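Local coordinates for protein glutamate--LysW ligase ArgX (Sulfolobus tokodaii, PDB 3VPB) that probably catalyses the ATP-dependent joining of glutamate's amino group to the gamma-carboxyl group of the C-terminal glutamate of the carrier protein LysW, at residues B[178-186]-B[222-233]. Sequence-based numbering, arbitrary orientation.
With GLU (glutamic acid), chain M; SO4 (sulfate ion), chain P.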
# COMPACT_ATOMS: atom_id res chain seq x y z
N ARG B 178 -14.25 18.85 -22.74
CA ARG B 178 -13.36 19.46 -21.77
C ARG B 178 -13.40 20.98 -22.01
O ARG B 178 -13.15 21.44 -23.12
CB ARG B 178 -11.96 18.87 -21.97
CG ARG B 178 -10.80 19.69 -21.39
CD ARG B 178 -11.00 20.01 -19.91
NE ARG B 178 -10.89 18.87 -19.02
CZ ARG B 178 -9.73 18.36 -18.58
NH1 ARG B 178 -8.57 18.89 -18.97
NH2 ARG B 178 -9.72 17.33 -17.75
N CYS B 179 -13.72 21.74 -20.97
CA CYS B 179 -13.66 23.21 -20.98
C CYS B 179 -12.66 23.70 -19.95
O CYS B 179 -12.29 22.96 -19.01
CB CYS B 179 -15.04 23.78 -20.68
SG CYS B 179 -16.31 23.09 -21.79
N ILE B 180 -12.23 24.95 -20.10
CA ILE B 180 -11.35 25.61 -19.16
C ILE B 180 -11.99 26.96 -18.85
O ILE B 180 -12.54 27.61 -19.74
CB ILE B 180 -9.94 25.82 -19.73
CG1 ILE B 180 -9.22 24.47 -19.84
CG2 ILE B 180 -9.11 26.79 -18.80
CD1 ILE B 180 -7.75 24.51 -20.30
N ALA B 181 -11.93 27.35 -17.59
CA ALA B 181 -12.42 28.65 -17.14
C ALA B 181 -11.30 29.36 -16.36
O ALA B 181 -10.55 28.72 -15.60
CB ALA B 181 -13.65 28.50 -16.27
N ILE B 182 -11.18 30.66 -16.59
CA ILE B 182 -10.24 31.49 -15.86
C ILE B 182 -11.05 32.64 -15.28
O ILE B 182 -11.80 33.30 -16.02
CB ILE B 182 -9.11 32.02 -16.79
CG1 ILE B 182 -8.20 30.87 -17.26
CG2 ILE B 182 -8.27 33.06 -16.09
CD1 ILE B 182 -7.12 31.34 -18.23
N GLY B 183 -10.92 32.86 -13.97
CA GLY B 183 -11.68 33.90 -13.27
C GLY B 183 -13.18 33.69 -13.32
O GLY B 183 -13.94 34.66 -13.33
N GLU B 184 -13.60 32.43 -13.37
CA GLU B 184 -15.03 32.03 -13.49
C GLU B 184 -15.71 32.46 -14.81
O GLU B 184 -16.94 32.54 -14.89
CB GLU B 184 -15.87 32.39 -12.25
CG GLU B 184 -15.22 31.96 -10.94
CD GLU B 184 -16.04 32.25 -9.69
OE1 GLU B 184 -17.18 32.76 -9.79
OE2 GLU B 184 -15.53 31.97 -8.59
N GLU B 185 -14.90 32.73 -15.82
CA GLU B 185 -15.40 32.99 -17.17
C GLU B 185 -14.90 31.90 -18.08
O GLU B 185 -13.76 31.48 -17.98
CB GLU B 185 -14.93 34.33 -17.71
CG GLU B 185 -15.42 35.52 -16.89
CD GLU B 185 -15.47 36.81 -17.68
OE1 GLU B 185 -16.48 37.53 -17.54
OE2 GLU B 185 -14.50 37.11 -18.43
N LEU B 186 -15.76 31.46 -18.99
CA LEU B 186 -15.38 30.42 -19.95
C LEU B 186 -14.25 30.86 -20.89
O LEU B 186 -14.34 31.90 -21.55
CB LEU B 186 -16.61 29.97 -20.77
CG LEU B 186 -16.28 28.90 -21.82
CD1 LEU B 186 -15.87 27.56 -21.17
CD2 LEU B 186 -17.45 28.72 -22.78
N VAL B 222 -21.13 25.27 -17.73
CA VAL B 222 -19.75 25.44 -17.26
C VAL B 222 -19.65 26.61 -16.28
O VAL B 222 -19.08 26.47 -15.19
CB VAL B 222 -18.74 25.64 -18.43
CG1 VAL B 222 -17.34 25.93 -17.92
CG2 VAL B 222 -18.72 24.43 -19.35
N VAL B 223 -20.19 27.76 -16.66
CA VAL B 223 -20.04 28.94 -15.82
C VAL B 223 -20.66 28.73 -14.43
O VAL B 223 -20.06 29.07 -13.42
CB VAL B 223 -20.51 30.25 -16.52
CG1 VAL B 223 -20.51 31.43 -15.54
CG2 VAL B 223 -19.56 30.56 -17.71
N LYS B 224 -21.86 28.17 -14.40
CA LYS B 224 -22.54 27.91 -13.13
C LYS B 224 -21.72 26.94 -12.26
O LYS B 224 -21.52 27.17 -11.06
CB LYS B 224 -23.95 27.40 -13.38
CG LYS B 224 -24.75 27.09 -12.11
CD LYS B 224 -25.10 28.37 -11.36
CE LYS B 224 -25.39 28.10 -9.88
NZ LYS B 224 -25.40 29.40 -9.11
N ALA B 225 -21.23 25.87 -12.88
CA ALA B 225 -20.44 24.84 -12.16
C ALA B 225 -19.18 25.41 -11.50
O ALA B 225 -18.91 25.20 -10.30
CB ALA B 225 -20.09 23.70 -13.12
N VAL B 226 -18.44 26.19 -12.28
CA VAL B 226 -17.24 26.87 -11.78
C VAL B 226 -17.53 27.91 -10.69
O VAL B 226 -16.71 28.12 -9.79
CB VAL B 226 -16.46 27.52 -12.93
CG1 VAL B 226 -15.21 28.19 -12.40
CG2 VAL B 226 -16.08 26.46 -13.97
N SER B 227 -18.66 28.60 -10.81
CA SER B 227 -19.03 29.59 -9.82
C SER B 227 -19.40 28.93 -8.51
O SER B 227 -19.15 29.50 -7.44
CB SER B 227 -20.19 30.45 -10.32
OG SER B 227 -19.79 31.19 -11.46
N ILE B 228 -20.01 27.75 -8.57
CA ILE B 228 -20.37 27.02 -7.36
C ILE B 228 -19.11 26.65 -6.56
O ILE B 228 -19.08 26.77 -5.34
CB ILE B 228 -21.20 25.76 -7.69
CG1 ILE B 228 -22.63 26.17 -8.07
CG2 ILE B 228 -21.27 24.79 -6.50
CD1 ILE B 228 -23.32 25.11 -8.91
N VAL B 229 -18.06 26.21 -7.27
CA VAL B 229 -16.86 25.72 -6.59
C VAL B 229 -15.80 26.80 -6.39
O VAL B 229 -14.84 26.59 -5.67
CB VAL B 229 -16.23 24.49 -7.32
CG1 VAL B 229 -17.23 23.36 -7.48
CG2 VAL B 229 -15.66 24.90 -8.66
N HIS B 230 -15.99 27.95 -7.03
CA HIS B 230 -15.10 29.11 -6.92
C HIS B 230 -13.66 28.96 -7.44
O HIS B 230 -12.75 29.58 -6.92
CB HIS B 230 -15.12 29.69 -5.50
CG HIS B 230 -16.46 30.22 -5.10
ND1 HIS B 230 -17.27 29.59 -4.18
CD2 HIS B 230 -17.14 31.32 -5.51
CE1 HIS B 230 -18.39 30.28 -4.04
NE2 HIS B 230 -18.34 31.33 -4.83
N GLY B 231 -13.46 28.14 -8.47
CA GLY B 231 -12.11 28.00 -9.03
C GLY B 231 -11.70 29.19 -9.88
O GLY B 231 -12.50 29.71 -10.64
N GLU B 232 -10.46 29.63 -9.75
CA GLU B 232 -9.90 30.69 -10.59
C GLU B 232 -9.29 30.21 -11.89
O GLU B 232 -9.25 30.96 -12.87
CB GLU B 232 -8.86 31.52 -9.83
CG GLU B 232 -9.45 32.80 -9.29
CD GLU B 232 -8.40 33.71 -8.69
OE1 GLU B 232 -7.72 33.28 -7.74
OE2 GLU B 232 -8.29 34.86 -9.18
N PHE B 233 -8.76 28.98 -11.91
CA PHE B 233 -8.20 28.43 -13.14
C PHE B 233 -8.46 26.94 -13.08
O PHE B 233 -7.70 26.21 -12.45
CB PHE B 233 -6.70 28.75 -13.28
CG PHE B 233 -6.01 28.09 -14.45
CD1 PHE B 233 -6.62 28.00 -15.70
CD2 PHE B 233 -4.73 27.57 -14.30
CE1 PHE B 233 -5.96 27.41 -16.77
CE2 PHE B 233 -4.07 26.98 -15.35
CZ PHE B 233 -4.67 26.89 -16.60
N GLU M . -5.72 15.55 -18.08
CA GLU M . -6.43 15.83 -19.36
C GLU M . -6.58 14.55 -20.14
O GLU M . -7.56 14.43 -20.91
CB GLU M . -5.66 16.86 -20.20
CG GLU M . -6.44 17.37 -21.41
CD GLU M . -5.67 18.40 -22.23
OE1 GLU M . -4.43 18.25 -22.40
OE2 GLU M . -6.33 19.36 -22.72
OXT GLU M . -5.74 13.62 -20.05
S SO4 P . -8.44 14.52 -16.12
O1 SO4 P . -8.47 14.17 -14.70
O2 SO4 P . -7.45 13.69 -16.77
O3 SO4 P . -9.75 14.41 -16.80
O4 SO4 P . -7.95 15.89 -16.25
O HOH W 1 -12.36 29.86 -13.38
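Val226 and Val222 of the helix lie against the face of strand 178-182 that bears Cys179 and Ala181, and form the close-packed part of the contact. CG2 of Val226 meets Ala181 CB at 3.9 Å, and CG2 of Val222 lies 3.7 Å from SG of Cys179, a sulfur held in a disulfide to Cys189. On the sheet face that carries Ile180 and Ile182, both side chains run alongside Phe233: Ile180 CG2 reaches the ring edge, and Ile182 CG1 comes within 3.6 Å of Phe233 CD1. Within the ATP-grasp domain, helix 216-229 thus packs on the antiparallel sheet, and the chain then returns as strand 233-241 beside 175-182. At the type I' turn joining 175-182 to 185-193, Gly183 N donates to Glu232 O (2.8 Å, 164°). A water links Glu184 N to Gly231 O. The stem of Glu184 still packs closely, CG against Val226 CG1 and Gly231 O; only its carboxylate is looser, OE2 lying 3.5 Å from CD2 at the edge of the exposed His230 ring. With an alanine here, Val226 CG1 is likely to lose side-chain cover and the His230 ring edge its neighbour. Farther along the strand, Arg178 of the glutamate pocket pairs with Asp237.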